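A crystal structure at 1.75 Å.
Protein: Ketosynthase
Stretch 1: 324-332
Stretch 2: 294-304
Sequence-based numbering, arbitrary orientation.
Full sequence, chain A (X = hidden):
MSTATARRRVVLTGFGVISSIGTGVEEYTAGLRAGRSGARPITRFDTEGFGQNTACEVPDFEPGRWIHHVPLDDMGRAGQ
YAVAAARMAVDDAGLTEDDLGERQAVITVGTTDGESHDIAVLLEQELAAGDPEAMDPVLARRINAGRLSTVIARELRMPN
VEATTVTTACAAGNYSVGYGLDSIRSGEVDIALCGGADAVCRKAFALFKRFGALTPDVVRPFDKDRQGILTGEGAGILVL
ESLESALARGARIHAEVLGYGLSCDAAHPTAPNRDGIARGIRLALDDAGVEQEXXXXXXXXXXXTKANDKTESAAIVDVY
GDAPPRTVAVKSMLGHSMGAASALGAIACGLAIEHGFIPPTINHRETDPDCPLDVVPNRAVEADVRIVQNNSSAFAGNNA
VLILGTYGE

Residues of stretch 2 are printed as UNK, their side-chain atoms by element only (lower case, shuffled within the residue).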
# COMPACT_ATOMS: atom_id res chain seq x y z
N PRO A 324 -15.89 5.86 27.65
CA PRO A 324 -14.67 5.56 26.89
C PRO A 324 -13.45 6.31 27.42
O PRO A 324 -13.58 7.29 28.15
CB PRO A 324 -15.03 6.04 25.47
CG PRO A 324 -15.99 7.18 25.72
CD PRO A 324 -16.83 6.69 26.88
N PRO A 325 -12.22 5.92 27.04
CA PRO A 325 -11.04 6.65 27.49
C PRO A 325 -11.02 8.01 26.80
O PRO A 325 -11.80 8.28 25.86
CB PRO A 325 -9.87 5.75 27.07
CG PRO A 325 -10.41 5.03 25.85
CD PRO A 325 -11.89 4.83 26.11
N ARG A 326 -10.13 8.88 27.29
CA ARG A 326 -9.88 10.13 26.64
C ARG A 326 -9.50 9.86 25.19
O ARG A 326 -8.74 8.96 24.92
CB ARG A 326 -8.75 10.88 27.36
CG ARG A 326 -9.22 11.56 28.64
CD ARG A 326 -8.10 12.02 29.53
NE ARG A 326 -7.43 10.92 30.19
CZ ARG A 326 -6.54 11.07 31.17
NH1 ARG A 326 -6.30 12.29 31.63
NH2 ARG A 326 -5.91 10.03 31.67
N THR A 327 -10.05 10.67 24.29
CA THR A 327 -9.98 10.46 22.88
C THR A 327 -9.55 11.79 22.26
O THR A 327 -10.29 12.73 22.20
CB THR A 327 -11.31 9.92 22.34
OG1 THR A 327 -11.53 8.65 22.94
CG2 THR A 327 -11.34 9.83 20.83
N VAL A 328 -8.33 11.81 21.74
CA VAL A 328 -7.70 12.99 21.24
C VAL A 328 -7.41 12.84 19.74
O VAL A 328 -7.25 11.73 19.24
CB VAL A 328 -6.40 13.27 22.01
CG1 VAL A 328 -6.64 13.17 23.51
CG2 VAL A 328 -5.26 12.36 21.60
N ALA A 329 -7.33 13.99 19.07
CA ALA A 329 -7.15 14.10 17.64
C ALA A 329 -5.90 14.94 17.31
O ALA A 329 -5.96 16.14 17.18
CB ALA A 329 -8.39 14.65 17.00
N VAL A 330 -4.79 14.24 17.07
CA VAL A 330 -3.49 14.79 16.65
C VAL A 330 -3.61 15.63 15.38
O VAL A 330 -2.85 16.58 15.19
CB VAL A 330 -2.47 13.64 16.50
CG1 VAL A 330 -1.16 14.07 15.86
CG2 VAL A 330 -2.21 12.99 17.84
N LYS A 331 -4.57 15.30 14.50
CA LYS A 331 -4.77 16.05 13.28
C LYS A 331 -5.25 17.48 13.56
O LYS A 331 -5.23 18.33 12.67
CB LYS A 331 -5.80 15.36 12.37
CG LYS A 331 -5.34 14.02 11.81
CD LYS A 331 -6.35 13.41 10.88
CE LYS A 331 -5.88 12.08 10.31
NZ LYS A 331 -5.77 11.07 11.38
N SER A 332 -5.69 17.73 14.79
CA SER A 332 -6.02 19.10 15.16
C SER A 332 -4.75 19.94 14.98
O SER A 332 -4.84 21.03 14.45
CB SER A 332 -6.56 19.18 16.54
OG SER A 332 -5.61 18.78 17.50
N UNK A 294 -7.87 -0.98 30.19
CA UNK A 294 -6.44 -0.74 30.31
C UNK A 294 -5.97 0.33 29.33
O UNK A 294 -4.81 0.72 29.36
o UNK A 294 -3.96 -4.31 30.85
c UNK A 294 -6.07 -3.25 30.79
o UNK A 294 -5.61 -5.44 29.97
c UNK A 294 -5.15 -4.43 30.53
c UNK A 294 -5.62 -2.01 30.05
N UNK A 295 -6.87 0.82 28.46
CA UNK A 295 -6.49 1.85 27.48
C UNK A 295 -6.52 3.23 28.16
O UNK A 295 -7.55 3.69 28.65
c UNK A 295 -5.88 0.12 24.99
c UNK A 295 -7.11 3.01 25.35
c UNK A 295 -7.27 0.46 25.49
c UNK A 295 -7.39 1.80 26.24
N UNK A 296 -5.37 3.91 28.13
CA UNK A 296 -5.20 5.20 28.78
C UNK A 296 -5.78 6.31 27.92
O UNK A 296 -6.42 7.19 28.44
c UNK A 296 -3.39 4.35 30.22
o UNK A 296 -4.20 4.21 31.16
c UNK A 296 -3.74 5.39 29.17
o UNK A 296 -2.40 3.62 30.03
N UNK A 297 -5.53 6.28 26.61
CA UNK A 297 -6.25 7.17 25.70
C UNK A 297 -6.24 6.56 24.29
O UNK A 297 -5.47 5.67 23.97
c UNK A 297 -5.70 8.60 25.74
c UNK A 297 -2.00 9.26 23.66
c UNK A 297 -3.20 9.50 23.02
c UNK A 297 -4.39 9.31 23.71
c UNK A 297 -4.40 8.85 25.01
c UNK A 297 -3.19 8.56 25.62
c UNK A 297 -2.00 8.77 24.95
N UNK A 298 -7.17 7.05 23.49
CA UNK A 298 -7.27 6.78 22.08
C UNK A 298 -6.74 7.99 21.36
O UNK A 298 -7.18 9.13 21.63
c UNK A 298 -8.73 6.49 21.70
c UNK A 298 -9.27 5.29 22.48
c UNK A 298 -10.78 5.19 22.53
c UNK A 298 -8.86 6.33 20.18
N UNK A 299 -5.78 7.76 20.46
CA UNK A 299 -5.42 8.69 19.41
C UNK A 299 -6.38 8.42 18.24
O UNK A 299 -6.27 7.40 17.54
o UNK A 299 -3.72 9.27 17.79
c UNK A 299 -3.98 8.53 18.98
N UNK A 300 -7.35 9.31 18.10
CA UNK A 300 -8.46 9.18 17.20
C UNK A 300 -8.00 9.44 15.77
O UNK A 300 -7.05 10.17 15.56
c UNK A 300 -9.56 10.12 17.58
N UNK A 301 -8.68 8.81 14.81
CA UNK A 301 -8.55 9.18 13.41
C UNK A 301 -8.91 10.65 13.27
O UNK A 301 -8.23 11.44 12.59
c UNK A 301 -10.32 9.00 10.21
n UNK A 301 -8.17 8.71 10.37
c UNK A 301 -9.36 8.68 11.08
n UNK A 301 -9.74 9.25 9.02
c UNK A 301 -8.44 9.09 9.14
c UNK A 301 -9.43 8.30 12.52
N UNK A 302 -10.00 11.03 13.94
CA UNK A 302 -10.34 12.45 14.25
C UNK A 302 -9.84 13.46 13.25
O UNK A 302 -8.92 14.23 13.54
N UNK A 303 -10.46 13.47 12.07
CA UNK A 303 -10.09 14.32 10.98
C UNK A 303 -10.70 15.74 11.11
O UNK A 303 -10.20 16.68 10.49
c UNK A 303 -10.57 13.71 9.67
o UNK A 303 -11.98 13.56 9.82
c UNK A 303 -9.88 12.40 9.37
N UNK A 304 -11.83 15.86 11.81
CA UNK A 304 -12.49 17.16 11.96
C UNK A 304 -13.64 17.37 11.00
O UNK A 304 -14.22 18.45 10.97
O HOH W 1 -4.98 11.29 16.49
O HOH W 2 -6.76 13.19 14.66
O HOH W 3 -5.36 8.34 10.52

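Position 294 carries three side-chain carbons, the third bearing two oxygens, and lies out of reach of stretch 1: Glu294. Position 295 has four carbons forked at the first, with one arm two carbons long, and touches the Pro325 ring, so it is Ile295. Its CG2 lies 3.9 Å from Pro325 CG, although the end of the side chain leads away. Position 296 shows two carbons, the second with two oxygens, on a CA-to-CB bond that points away from stretch 1; this is Asp296, whose OD2 is hydrogen-bonded elsewhere in the structure.

Position 297 has one carbon leading to a six-carbon ring that packs against the Val328 side chain: Phe297. Its CE2 lies 3.8 Å from Val328 CG2, and its CB sits 3.2 Å from Arg326 O. Position 298 again has four carbons forked at the first with a two-carbon arm, which reaches Pro325 and Thr327, hence Ile298. Extended by a t chi2, it brings CD1 to 3.3 Å from Pro325 CG and 3.6 Å from Thr327 OG1. Position 299, one carbon and one oxygen, is Ser299; its OG accepts a hydrogen bond from water 1 at 2.7 Å, and the same water accepts one from Val330 N at 3.0 Å.

Position 300 has a single side-chain carbon, pointing toward stretch 1 and 3.7 Å from Thr327 CG2: Ala300. Position 301 bears one carbon and a five-membered ring of three carbons and two nitrogens, close to the end of Lys331, which makes it His301. The CB points away, yet the ring end comes nearer, placing ND1 3.5 Å from Lys331 NZ; water 3 lies within hydrogen-bonding distance of both. Position 302 has no side-chain atoms and is Gly302; an ideal CB here would clash with Ala329 CB at 2.7 Å. Position 303, one carbon carrying an oxygen and a carbon, lies against the Lys331 side chain and is Thr303, with CG2 4.0 Å from Lys331 CD. Position 304, also bare, is Gly304, whose backbone angles would jam a CB against the preceding carbonyl.

The rule is a parallel strand pair followed by a polar clasp. Ile298 N donates to Arg326 O (2.9 Å), Val328 N to Ile298 O (2.9 Å), and Ala300 N to Val328 O (2.7 Å), all nearly straight. Thr327 and Ile298 share one sheet face, while Phe297, Ser299 and Val328 lie on the other. Beyond the strands, water 1 and water 2 link the diverging backbones, with Lys331 N donating to water 2 at 3.0 Å. Lys331 then reaches back, and its NZ donates to His301 O at 2.8 Å, so a charged end meets a backbone carbonyl while its aliphatic stem passes Thr303.

Stretch 2 (294-304) EIDFISAHGTG
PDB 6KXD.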